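DNA photolyase (Agrobacterium tumefaciens, PDB 4U63) probably repairs cyclobutane pyrimidine dimers in ultraviolet-damaged DNA with light, using a flavin cofactor and a methenyltetrahydrofolate antenna. Local coordinates at residues A[369-372]-A[373-377]; A[99-102]-A[103-107]; A[213-216]-A[217-221]; A[79-82]-A[83-86]. One frame throughout, in Å; residues are numbered along the deposited sequence. Where two conformers were deposited one is given.

Interaction 1. Residues A[369-372]-A[373-377]; sequences ASFL and IKHLL
The ring of Phe371 lies under the CB of His375, one turn further along the helix 362-375. This is the C-terminal end of a helix in the FAD-binding domain of the photolyase. The CB of His375 stands 3.8 Å from the centroid of the Phe371 ring, a CH-pi contact over one face. The two rings are nearly parallel, with planes at 10°, but slid apart so that they barely overlap. Phe371 CG is anti to its own nitrogen (chi1 -169°), and this turn leads the ring along the helix toward His375 and Leu376. Leu376 adds its CD2, 3.7 Å from Phe371 CE2. His375 NE2 is hydrogen-bonded to His480, beside helix 480-495.

The backbone widens here. Ile373 N and Lys374 N still bond to the carbonyls of Ala369 and Ser370, four residues back. Leu376 N instead bonds to Phe371 O at 2.9 Å, five residues back, in a pi-type turn. Leu377 then leaves the helix with positive phi. At the other end of the contact, Ala369 touches the bound FAD.

Beyond CG the Lys374 chain is extended. Its NZ bonds to the carbonyls of Phe416 and Arg418, which tie this helix to a neighbouring loop. A water accepts a bond from Lys374 NZ at 2.8 Å and also meets Ser370 OG at 2.5 Å.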
loop_
_atom_site.group_PDB
_atom_site.type_symbol
_atom_site.label_atom_id
_atom_site.label_comp_id
_atom_site.label_asym_id
_atom_site.label_seq_id
_atom_site.Cartn_x
_atom_site.Cartn_y
_atom_site.Cartn_z
ATOM N N ALA A 369 -7.681 -13.460 -4.034
ATOM C CA ALA A 369 -6.411 -14.115 -3.720
ATOM C C ALA A 369 -6.648 -15.601 -3.486
ATOM O O ALA A 369 -5.949 -16.441 -4.035
ATOM C CB ALA A 369 -5.758 -13.460 -2.508
ATOM N N SER A 370 -7.650 -15.924 -2.679
ATOM C CA SER A 370 -8.009 -17.308 -2.441
ATOM C C SER A 370 -8.435 -18.012 -3.737
ATOM O O SER A 370 -8.075 -19.171 -3.971
ATOM C CB SER A 370 -9.111 -17.408 -1.383
ATOM O OG SER A 370 -9.355 -18.765 -1.066
ATOM N N PHE A 371 -9.188 -17.320 -4.589
ATOM C CA PHE A 371 -9.588 -17.923 -5.851
ATOM C C PHE A 371 -8.372 -18.324 -6.706
ATOM O O PHE A 371 -8.342 -19.419 -7.281
ATOM C CB PHE A 371 -10.489 -17.000 -6.645
ATOM C CG PHE A 371 -11.137 -17.676 -7.813
ATOM C CD1 PHE A 371 -12.302 -18.407 -7.640
ATOM C CD2 PHE A 371 -10.573 -17.611 -9.083
ATOM C CE1 PHE A 371 -12.905 -19.049 -8.699
ATOM C CE2 PHE A 371 -11.178 -18.252 -10.158
ATOM C CZ PHE A 371 -12.345 -18.971 -9.966
ATOM N N LEU A 372 -7.377 -17.446 -6.776
ATOM C CA LEU A 372 -6.164 -17.732 -7.543
ATOM C C LEU A 372 -5.392 -18.933 -6.996
ATOM O O LEU A 372 -5.037 -19.847 -7.737
ATOM C CB LEU A 372 -5.248 -16.504 -7.547
ATOM C CG LEU A 372 -3.973 -16.622 -8.375
ATOM C CD1 LEU A 372 -4.321 -16.778 -9.851
ATOM C CD2 LEU A 372 -3.074 -15.424 -8.154
ATOM N N ILE A 373 -5.161 -18.920 -5.686
ATOM C CA ILE A 373 -4.312 -19.913 -5.008
ATOM C C ILE A 373 -4.992 -21.276 -4.917
ATOM O O ILE A 373 -4.360 -22.317 -5.150
ATOM C CB ILE A 373 -3.957 -19.416 -3.581
ATOM C CG1 ILE A 373 -3.102 -18.144 -3.672
ATOM C CG2 ILE A 373 -3.230 -20.490 -2.765
ATOM C CD1 ILE A 373 -3.098 -17.314 -2.411
ATOM N N LYS A 374 -6.275 -21.275 -4.570
ATOM C CA LYS A 374 -6.989 -22.526 -4.294
ATOM C C LYS A 374 -7.821 -23.012 -5.458
ATOM O O LYS A 374 -7.665 -24.140 -5.879
ATOM C CB LYS A 374 -7.811 -22.375 -3.028
ATOM C CG LYS A 374 -6.898 -22.015 -1.868
ATOM C CD LYS A 374 -7.605 -21.975 -0.557
ATOM C CE LYS A 374 -6.617 -21.681 0.553
ATOM N NZ LYS A 374 -7.307 -21.657 1.853
ATOM N N HIS A 375 -8.692 -22.171 -5.993
ATOM C CA HIS A 375 -9.508 -22.592 -7.142
ATOM C C HIS A 375 -8.712 -22.792 -8.418
ATOM O O HIS A 375 -8.988 -23.739 -9.150
ATOM C CB HIS A 375 -10.662 -21.628 -7.380
ATOM C CG HIS A 375 -11.772 -21.800 -6.406
ATOM N ND1 HIS A 375 -11.688 -21.350 -5.109
ATOM C CD2 HIS A 375 -12.981 -22.391 -6.525
ATOM C CE1 HIS A 375 -12.800 -21.646 -4.471
ATOM N NE2 HIS A 375 -13.600 -22.278 -5.305
ATOM N N LEU A 376 -7.731 -21.927 -8.688
ATOM C CA LEU A 376 -6.895 -22.088 -9.895
ATOM C C LEU A 376 -5.548 -22.776 -9.620
ATOM O O LEU A 376 -4.849 -23.151 -10.550
ATOM C CB LEU A 376 -6.678 -20.740 -10.587
ATOM C CG LEU A 376 -7.953 -19.943 -10.864
ATOM C CD1 LEU A 376 -7.626 -18.634 -11.569
ATOM C CD2 LEU A 376 -8.939 -20.762 -11.693
ATOM N N LEU A 377 -5.197 -22.941 -8.346
ATOM C CA LEU A 377 -3.942 -23.580 -7.951
ATOM C C LEU A 377 -2.726 -22.904 -8.585
ATOM O O LEU A 377 -1.794 -23.580 -9.044
ATOM C CB LEU A 377 -3.994 -25.079 -8.278
ATOM C CG LEU A 377 -3.331 -25.991 -7.256
ATOM C CD1 LEU A 377 -4.087 -25.916 -5.939
ATOM C CD2 LEU A 377 -3.271 -27.420 -7.762
HETATM O O HOH W 1 -9.407 -19.852 1.238
#

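Interaction 2. Residues A[99-102]-A[103-107]; sequences AERI and LRDLI. With SO4 (sulfate ion), chain O.
Glu100 OE2 accepts two hydrogen bonds from Arg104, one turn further along helix 99-110. Arg104 NE gives one at 2.9 Å and Arg104 NH2 gives the other at 3.0 Å. The oxygen lies in the guanidinium plane, so the arginine grips it side-on. The carboxylate is turned 47° from that plane. NE comes to the anti side of the oxygen. The two side chains run side by side and point the same way. Arg104 NH2 has a second partner, Asp139, in a salt bridge.

A second salt bridge forms on the next residue pair. Arg101 NH1 meets Asp105 OD2 at 3.1 Å, and the N-H points almost straight at the oxygen (165°). Here the nitrogen stands above the carboxylate plane. The Arg101 chain is bent at chi2 and chi3, which brings the guanidinium toward Asp105, one turn further on. Its other edge faces a sulfate ion, probably from the crystallisation liquor. Sulfate O4 takes bonds from Arg101 NH2 at 2.6 Å and from Arg101 NE at 3.1 Å. The sulfate is also bonded to Asp98 N, next to the first turn of the helix.

Ile102 and Leu106 are buried and lie side by side toward the parallel sheet. Leu106 meets Ile28 and Val56 there. Arg101 and Asp105 are exposed, while Glu100 and Arg104 lie beside helix 123-138. Arg104 sits between two carboxylates, Glu100 and Asp139, and Arg101 between Asp105 and the sulfate. Such pairing would probably favour the ionised forms of Glu100 and Asp105.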
loop_
_atom_site.group_PDB
_atom_site.type_symbol
_atom_site.label_atom_id
_atom_site.label_comp_id
_atom_site.label_asym_id
_atom_site.label_seq_id
_atom_site.Cartn_x
_atom_site.Cartn_y
_atom_site.Cartn_z
ATOM N N ALA A 99 22.516 6.993 -5.883
ATOM C CA ALA A 99 22.226 7.915 -4.779
ATOM C C ALA A 99 23.504 8.511 -4.193
ATOM O O ALA A 99 23.565 9.710 -3.938
ATOM C CB ALA A 99 21.426 7.214 -3.693
ATOM N N GLU A 100 24.522 7.677 -3.990
ATOM C CA GLU A 100 25.779 8.162 -3.423
ATOM C C GLU A 100 26.413 9.234 -4.307
ATOM O O GLU A 100 26.816 10.279 -3.812
ATOM C CB GLU A 100 26.768 7.024 -3.188
ATOM C CG GLU A 100 28.018 7.493 -2.459
ATOM C CD GLU A 100 29.105 6.436 -2.345
ATOM O OE1 GLU A 100 28.939 5.306 -2.833
ATOM O OE2 GLU A 100 30.151 6.760 -1.760
ATOM N N ARG A 101 26.501 8.958 -5.608
ATOM C CA ARG A 101 27.079 9.901 -6.571
ATOM C C ARG A 101 26.273 11.209 -6.603
ATOM O O ARG A 101 26.850 12.298 -6.592
ATOM C CB ARG A 101 27.146 9.249 -7.964
ATOM C CG ARG A 101 28.088 9.908 -8.965
ATOM C CD ARG A 101 27.438 11.040 -9.742
ATOM N NE ARG A 101 26.220 10.613 -10.444
ATOM C CZ ARG A 101 25.224 11.420 -10.826
ATOM N NH1 ARG A 101 25.259 12.735 -10.582
ATOM N NH2 ARG A 101 24.171 10.905 -11.456
ATOM N N ILE A 102 24.949 11.099 -6.626
ATOM C CA ILE A 102 24.078 12.288 -6.651
ATOM C C ILE A 102 24.245 13.121 -5.381
ATOM O O ILE A 102 24.383 14.347 -5.444
ATOM C CB ILE A 102 22.597 11.896 -6.859
ATOM C CG1 ILE A 102 22.388 11.466 -8.308
ATOM C CG2 ILE A 102 21.653 13.046 -6.519
ATOM C CD1 ILE A 102 21.171 10.602 -8.503
ATOM N N LEU A 103 24.233 12.453 -4.233
ATOM C CA LEU A 103 24.370 13.154 -2.958
ATOM C C LEU A 103 25.741 13.817 -2.822
ATOM O O LEU A 103 25.829 14.958 -2.394
ATOM C CB LEU A 103 24.079 12.219 -1.788
ATOM C CG LEU A 103 22.609 11.803 -1.646
ATOM C CD1 LEU A 103 22.482 10.696 -0.623
ATOM C CD2 LEU A 103 21.705 12.976 -1.260
ATOM N N ARG A 104 26.804 13.108 -3.203
ATOM C CA ARG A 104 28.150 13.689 -3.180
ATOM C C ARG A 104 28.270 14.912 -4.087
ATOM O O ARG A 104 28.904 15.901 -3.717
ATOM C CB ARG A 104 29.198 12.648 -3.566
ATOM C CG ARG A 104 29.497 11.652 -2.472
ATOM C CD ARG A 104 30.520 10.642 -2.956
ATOM N NE ARG A 104 30.785 9.586 -1.978
ATOM C CZ ARG A 104 31.559 9.720 -0.898
ATOM N NH1 ARG A 104 32.161 10.877 -0.619
ATOM N NH2 ARG A 104 31.733 8.680 -0.080
ATOM N N ASP A 105 27.660 14.840 -5.269
ATOM C CA ASP A 105 27.655 15.966 -6.195
ATOM C C ASP A 105 26.880 17.160 -5.618
ATOM O O ASP A 105 27.347 18.295 -5.714
ATOM C CB ASP A 105 27.091 15.553 -7.557
ATOM C CG ASP A 105 28.035 14.639 -8.339
ATOM O OD1 ASP A 105 29.102 14.227 -7.811
ATOM O OD2 ASP A 105 27.703 14.326 -9.503
ATOM N N LEU A 106 25.716 16.908 -5.015
ATOM C CA LEU A 106 24.945 17.979 -4.342
ATOM C C LEU A 106 25.718 18.599 -3.182
ATOM O O LEU A 106 25.721 19.815 -3.009
ATOM C CB LEU A 106 23.594 17.470 -3.829
ATOM C CG LEU A 106 22.495 17.303 -4.873
ATOM C CD1 LEU A 106 21.308 16.564 -4.272
ATOM C CD2 LEU A 106 22.051 18.650 -5.426
ATOM N N ILE A 107 26.365 17.750 -2.395
ATOM C CA ILE A 107 27.190 18.187 -1.269
ATOM C C ILE A 107 28.323 19.092 -1.751
ATOM O O ILE A 107 28.525 20.182 -1.210
ATOM C CB ILE A 107 27.734 16.965 -0.488
ATOM C CG1 ILE A 107 26.605 16.314 0.310
ATOM C CG2 ILE A 107 28.863 17.347 0.461
ATOM C CD1 ILE A 107 26.857 14.871 0.672
HETATM S S SO4 O . 25.246 7.222 -12.222
HETATM O O1 SO4 O . 26.464 6.879 -11.455
HETATM O O2 SO4 O . 25.616 7.654 -13.586
HETATM O O3 SO4 O . 24.370 6.037 -12.313
HETATM O O4 SO4 O . 24.519 8.302 -11.524
#

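Interaction 3. Residues A[213-216]-A[217-221]; sequences PDWA and KDFSD. With MHF (5,10-methenyl-6,7,8-trihydrofolic acid), chain B.
Asp214 to Lys217 form a type I beta turn, closed by Lys217 N bonding to Asp214 O at 3.1 Å. The chain then runs into a short, weakly bonded helix at about 219-222. Phe219 N bonds to Ala216 O at 3.0 Å. Both donors stand well above the plane of the carbonyl they meet. Two waters bridge backbone atoms of the turn: one links Trp215 O to Asp218 N, the other Ala216 O to Ser220 N.

The turn builds one wall of the pocket for the methenyltetrahydrofolate antenna. The indole of Trp215 lies flat against the chromophore, with C11 of the ligand 3.2 Å above its plane. Trp215 CG sits between the backbone N and the carbonyl carbon (chi1 49°), which sets the indole against the ligand. The indole edge is directed at the face of Phe219 in an offset edge-to-face pair, with planes at 74°. Ala216 CB packs over a face of the same phenyl ring, 3.9 Å from its centroid. Trp72 of helix 68-87 also meets Phe219 edge-to-face. Pro213, after a cis peptide bond, touches the glutamate end of the ligand. At the pterin end, the edge of the Phe219 ring brings CZ within 3.4 Å of ligand NA2.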
loop_
_atom_site.group_PDB
_atom_site.type_symbol
_atom_site.label_atom_id
_atom_site.label_comp_id
_atom_site.label_asym_id
_atom_site.label_seq_id
_atom_site.Cartn_x
_atom_site.Cartn_y
_atom_site.Cartn_z
ATOM N N PRO A 213 -3.296 4.328 -24.508
ATOM C CA PRO A 213 -4.474 4.923 -23.870
ATOM C C PRO A 213 -4.189 5.368 -22.443
ATOM O O PRO A 213 -3.272 4.855 -21.811
ATOM C CB PRO A 213 -5.455 3.758 -23.846
ATOM C CG PRO A 213 -4.578 2.564 -23.633
ATOM C CD PRO A 213 -3.278 2.861 -24.346
ATOM N N ASP A 214 -4.974 6.317 -21.940
ATOM C CA ASP A 214 -4.883 6.700 -20.538
ATOM C C ASP A 214 -5.705 5.696 -19.723
ATOM O O ASP A 214 -6.877 5.934 -19.390
ATOM C CB ASP A 214 -5.367 8.139 -20.305
ATOM C CG ASP A 214 -5.296 8.564 -18.829
ATOM O OD1 ASP A 214 -4.693 7.839 -17.989
ATOM O OD2 ASP A 214 -5.860 9.633 -18.515
ATOM N N TRP A 215 -5.066 4.578 -19.398
ATOM C CA TRP A 215 -5.705 3.519 -18.625
ATOM C C TRP A 215 -5.982 3.915 -17.171
ATOM O O TRP A 215 -6.723 3.225 -16.469
ATOM C CB TRP A 215 -4.869 2.236 -18.670
ATOM C CG TRP A 215 -3.398 2.408 -18.353
ATOM C CD1 TRP A 215 -2.358 2.446 -19.257
ATOM C CD2 TRP A 215 -2.805 2.532 -17.057
ATOM N NE1 TRP A 215 -1.163 2.591 -18.598
ATOM C CE2 TRP A 215 -1.403 2.644 -17.247
ATOM C CE3 TRP A 215 -3.315 2.558 -15.752
ATOM C CZ2 TRP A 215 -0.513 2.786 -16.175
ATOM C CZ3 TRP A 215 -2.432 2.696 -14.687
ATOM C CH2 TRP A 215 -1.045 2.815 -14.906
ATOM N N ALA A 216 -5.388 5.019 -16.720
ATOM C CA ALA A 216 -5.639 5.540 -15.385
ATOM C C ALA A 216 -6.671 6.656 -15.411
ATOM O O ALA A 216 -6.773 7.416 -14.455
ATOM C CB ALA A 216 -4.342 6.045 -14.780
ATOM N N LYS A 217 -7.451 6.762 -16.490
ATOM C CA LYS A 217 -8.365 7.894 -16.637
ATOM C C LYS A 217 -9.408 7.990 -15.530
ATOM O O LYS A 217 -9.883 9.093 -15.244
ATOM C CB LYS A 217 -9.046 7.899 -18.002
ATOM C CG LYS A 217 -9.948 6.715 -18.295
ATOM C CD LYS A 217 -10.482 6.810 -19.718
ATOM C CE LYS A 217 -11.211 5.543 -20.122
ATOM N NZ LYS A 217 -12.440 5.323 -19.314
ATOM N N ASP A 218 -9.770 6.860 -14.912
ATOM C CA ASP A 218 -10.740 6.883 -13.804
ATOM C C ASP A 218 -10.097 6.922 -12.417
ATOM O O ASP A 218 -10.806 7.028 -11.417
ATOM C CB ASP A 218 -11.724 5.712 -13.920
ATOM C CG ASP A 218 -12.674 5.859 -15.100
ATOM O OD1 ASP A 218 -12.725 6.950 -15.721
ATOM O OD2 ASP A 218 -13.377 4.878 -15.406
ATOM N N PHE A 219 -8.769 6.864 -12.344
ATOM C CA PHE A 219 -8.076 6.960 -11.053
ATOM C C PHE A 219 -8.414 8.278 -10.356
ATOM O O PHE A 219 -8.630 8.301 -9.150
ATOM C CB PHE A 219 -6.559 6.863 -11.226
ATOM C CG PHE A 219 -6.031 5.466 -11.418
ATOM C CD1 PHE A 219 -6.823 4.431 -11.934
ATOM C CD2 PHE A 219 -4.710 5.191 -11.095
ATOM C CE1 PHE A 219 -6.296 3.167 -12.105
ATOM C CE2 PHE A 219 -4.179 3.929 -11.267
ATOM C CZ PHE A 219 -4.972 2.913 -11.764
ATOM N N SER A 220 -8.484 9.370 -11.126
ATOM C CA SER A 220 -8.764 10.685 -10.556
ATOM C C SER A 220 -10.183 10.818 -9.983
ATOM O O SER A 220 -10.445 11.750 -9.226
ATOM C CB SER A 220 -8.521 11.795 -11.581
ATOM O OG SER A 220 -9.343 11.625 -12.723
ATOM N N ASP A 221 -11.088 9.900 -10.341
ATOM C CA ASP A 221 -12.437 9.869 -9.763
ATOM C C ASP A 221 -12.386 9.504 -8.291
ATOM O O ASP A 221 -13.261 9.900 -7.509
ATOM C CB ASP A 221 -13.336 8.858 -10.497
ATOM C CG ASP A 221 -13.636 9.258 -11.933
ATOM O OD1 ASP A 221 -13.499 10.452 -12.281
ATOM O OD2 ASP A 221 -14.025 8.369 -12.720
HETATM N N1 MHF B . -2.986 -0.743 -12.977
HETATM C C2 MHF B . -4.310 -0.553 -12.942
HETATM N NA2 MHF B . -4.894 -0.451 -11.733
HETATM N N3 MHF B . -5.072 -0.442 -14.082
HETATM C C4 MHF B . -4.508 -0.547 -15.299
HETATM O O4 MHF B . -5.183 -0.458 -16.339
HETATM C C4A MHF B . -3.055 -0.756 -15.370
HETATM N N5 MHF B . -2.341 -0.933 -16.542
HETATM C C6 MHF B . -1.020 -1.567 -16.555
HETATM C C7 MHF B . -0.225 -0.923 -15.415
HETATM N N8 MHF B . -0.965 -1.035 -14.153
HETATM C C8A MHF B . -2.307 -0.870 -14.117
HETATM C C9 MHF B . -0.507 -1.339 -17.990
HETATM N N10 MHF B . -1.550 -0.517 -18.636
HETATM C C11 MHF B . -2.774 -0.704 -17.874
HETATM C C12 MHF B . -2.053 -0.529 -22.841
HETATM C C13 MHF B . -3.141 -0.872 -22.026
HETATM C C14 MHF B . -3.008 -0.890 -20.649
HETATM C C15 MHF B . -1.769 -0.574 -20.046
HETATM C C16 MHF B . -0.700 -0.208 -20.853
HETATM C C17 MHF B . -0.837 -0.187 -22.238
HETATM C C MHF B . -2.174 -0.478 -24.342
HETATM O O MHF B . -1.245 0.020 -24.960
HETATM N N MHF B . -3.294 -0.899 -24.947
HETATM C CA MHF B . -3.585 -0.734 -26.362
HETATM C CB MHF B . -3.653 -2.073 -27.096
HETATM C CG MHF B . -2.727 -3.143 -26.522
HETATM C CD MHF B . -3.240 -3.821 -25.264
HETATM O OE1 MHF B . -4.410 -3.620 -24.872
HETATM O OE2 MHF B . -2.461 -4.574 -24.644
HETATM C CT MHF B . -4.896 -0.007 -26.521
HETATM O O1 MHF B . -4.873 1.162 -26.965
HETATM O O2 MHF B . -5.966 -0.579 -26.205
HETATM O O HOH W 2 -8.921 4.096 -15.047
HETATM O O HOH W 3 -7.257 9.909 -13.709
#

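Interaction 4. Residues A[79-82]-A[83-86]; sequences AALS and SSLE
Backbone hydrogen bonds join the two halves of this helical stretch. Ser83, Ser84, Leu85 and Glu86 each give their N-H to the carbonyl four residues back, from Ala79 to Ser82. The bond from Leu85 N to Leu81 O is 2.8 Å long.

One side chain adds to this pattern. Ser84 OG donates to Leu81 O at 2.8 Å, so that carbonyl accepts two bonds. Ser84 OG lies between its backbone N and carbonyl carbon (chi1 74°), which turns the hydroxyl back to the preceding turn. Its proton is thereby used within the helix. The hydroxyl also passes 3.7 Å from Leu81 CD1.

The segments belong to helix 68-87, the crossover of a beta-alpha-beta unit in the N-terminal photolyase domain. The helix links the parallel strands 53-59 and 93-96.

The apolar contacts lie on the buried side. Leu85 CD1 comes to 3.9 Å from Leu81 CG, and the two side chains cross at a slant. Leu81 also touches Leu35, while Leu85 touches Leu37 and Leu191. Ser84 meets Leu37 as well, next to the leucines.

The water-mediated contacts lie on another side, between Ser82 and Glu86. In one of the two conformers of Ser82, its hydroxyl and the carboxylate of Glu86 do not bond directly; Ser82 OG and Glu86 OE2 are 4.1 Å apart. In that conformer one water is 2.7 Å from Ser82 OG and donates to Glu86 OE2 at 2.9 Å. A second water is also near Ser82 OG and donates weakly to Glu86 OE1.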
loop_
_atom_site.group_PDB
_atom_site.type_symbol
_atom_site.label_atom_id
_atom_site.label_comp_id
_atom_site.label_asym_id
_atom_site.label_seq_id
_atom_site.Cartn_x
_atom_site.Cartn_y
_atom_site.Cartn_z
ATOM N N ALA A 79 4.575 16.136 -8.107
ATOM C CA ALA A 79 4.058 17.430 -8.531
ATOM C C ALA A 79 3.469 18.194 -7.343
ATOM O O ALA A 79 3.730 19.383 -7.174
ATOM C CB ALA A 79 3.017 17.262 -9.621
ATOM N N ALA A 80 2.692 17.507 -6.510
ATOM C CA ALA A 80 2.088 18.153 -5.337
ATOM C C ALA A 80 3.134 18.581 -4.312
ATOM O O ALA A 80 3.055 19.684 -3.772
ATOM C CB ALA A 80 1.063 17.239 -4.694
ATOM N N LEU A 81 4.114 17.717 -4.048
ATOM C CA LEU A 81 5.170 18.041 -3.087
ATOM C C LEU A 81 5.979 19.252 -3.561
ATOM O O LEU A 81 6.272 20.156 -2.771
ATOM C CB LEU A 81 6.097 16.835 -2.847
ATOM C CG LEU A 81 7.239 17.077 -1.859
ATOM C CD1 LEU A 81 6.689 17.394 -0.475
ATOM C CD2 LEU A 81 8.163 15.869 -1.811
ATOM N N SER A 82 6.341 19.257 -4.847
ATOM C CA SER A 82 7.064 20.384 -5.443
ATOM C C SER A 82 6.301 21.681 -5.228
ATOM O O SER A 82 6.887 22.686 -4.824
ATOM C CB SER A 82 7.291 20.175 -6.941
ATOM O OG SER A 82 7.841 21.347 -7.532
ATOM N N SER A 83 4.994 21.647 -5.496
ATOM C CA SER A 83 4.148 22.825 -5.324
ATOM C C SER A 83 4.157 23.281 -3.864
ATOM O O SER A 83 4.294 24.469 -3.588
ATOM C CB SER A 83 2.720 22.539 -5.793
ATOM O OG SER A 83 1.911 23.690 -5.675
ATOM N N SER A 84 4.035 22.331 -2.930
ATOM C CA SER A 84 4.014 22.676 -1.498
ATOM C C SER A 84 5.359 23.262 -1.039
ATOM O O SER A 84 5.390 24.215 -0.262
ATOM C CB SER A 84 3.584 21.480 -0.627
ATOM O OG SER A 84 4.594 20.500 -0.515
ATOM N N LEU A 85 6.464 22.699 -1.528
ATOM C CA LEU A 85 7.792 23.223 -1.202
ATOM C C LEU A 85 8.011 24.642 -1.744
ATOM O O LEU A 85 8.592 25.494 -1.061
ATOM C CB LEU A 85 8.888 22.292 -1.723
ATOM C CG LEU A 85 9.058 20.988 -0.944
ATOM C CD1 LEU A 85 9.873 19.980 -1.743
ATOM C CD2 LEU A 85 9.700 21.233 0.415
ATOM N N GLU A 86 7.540 24.890 -2.961
ATOM C CA GLU A 86 7.647 26.215 -3.571
ATOM C C GLU A 86 6.833 27.268 -2.832
ATOM O O GLU A 86 7.261 28.422 -2.745
ATOM C CB GLU A 86 7.305 26.155 -5.056
ATOM C CG GLU A 86 8.346 25.353 -5.828
ATOM C CD GLU A 86 8.260 25.504 -7.328
ATOM O OE1 GLU A 86 7.229 25.998 -7.837
ATOM O OE2 GLU A 86 9.243 25.121 -8.001
HETATM O O HOH W 4 10.287 22.454 -7.303
HETATM O O HOH W 5 5.899 23.096 -8.725
#

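Overall arrangement
Along the chain the order is interaction 4, interaction 2, interaction 3, then interaction 1. Interactions 4 and 2 lie in helices 68-87 and 99-110, joined through strand 93-96 of the parallel sheet. Their centres are about 22 Å apart. Interaction 1 belongs to helix 362-375 of the FAD-binding domain, on the opposite side of the chain's centre, with its centre about 46 Å from that of interaction 2. Interaction 3 lies where the loop after helix 168-177 runs into helix 219-222, its centre about 22 Å from that of interaction 4 and about 28 Å from that of interaction 1. No two of the four touch: two lie on helices flanking the sheet, one at the antenna and one by the flavin.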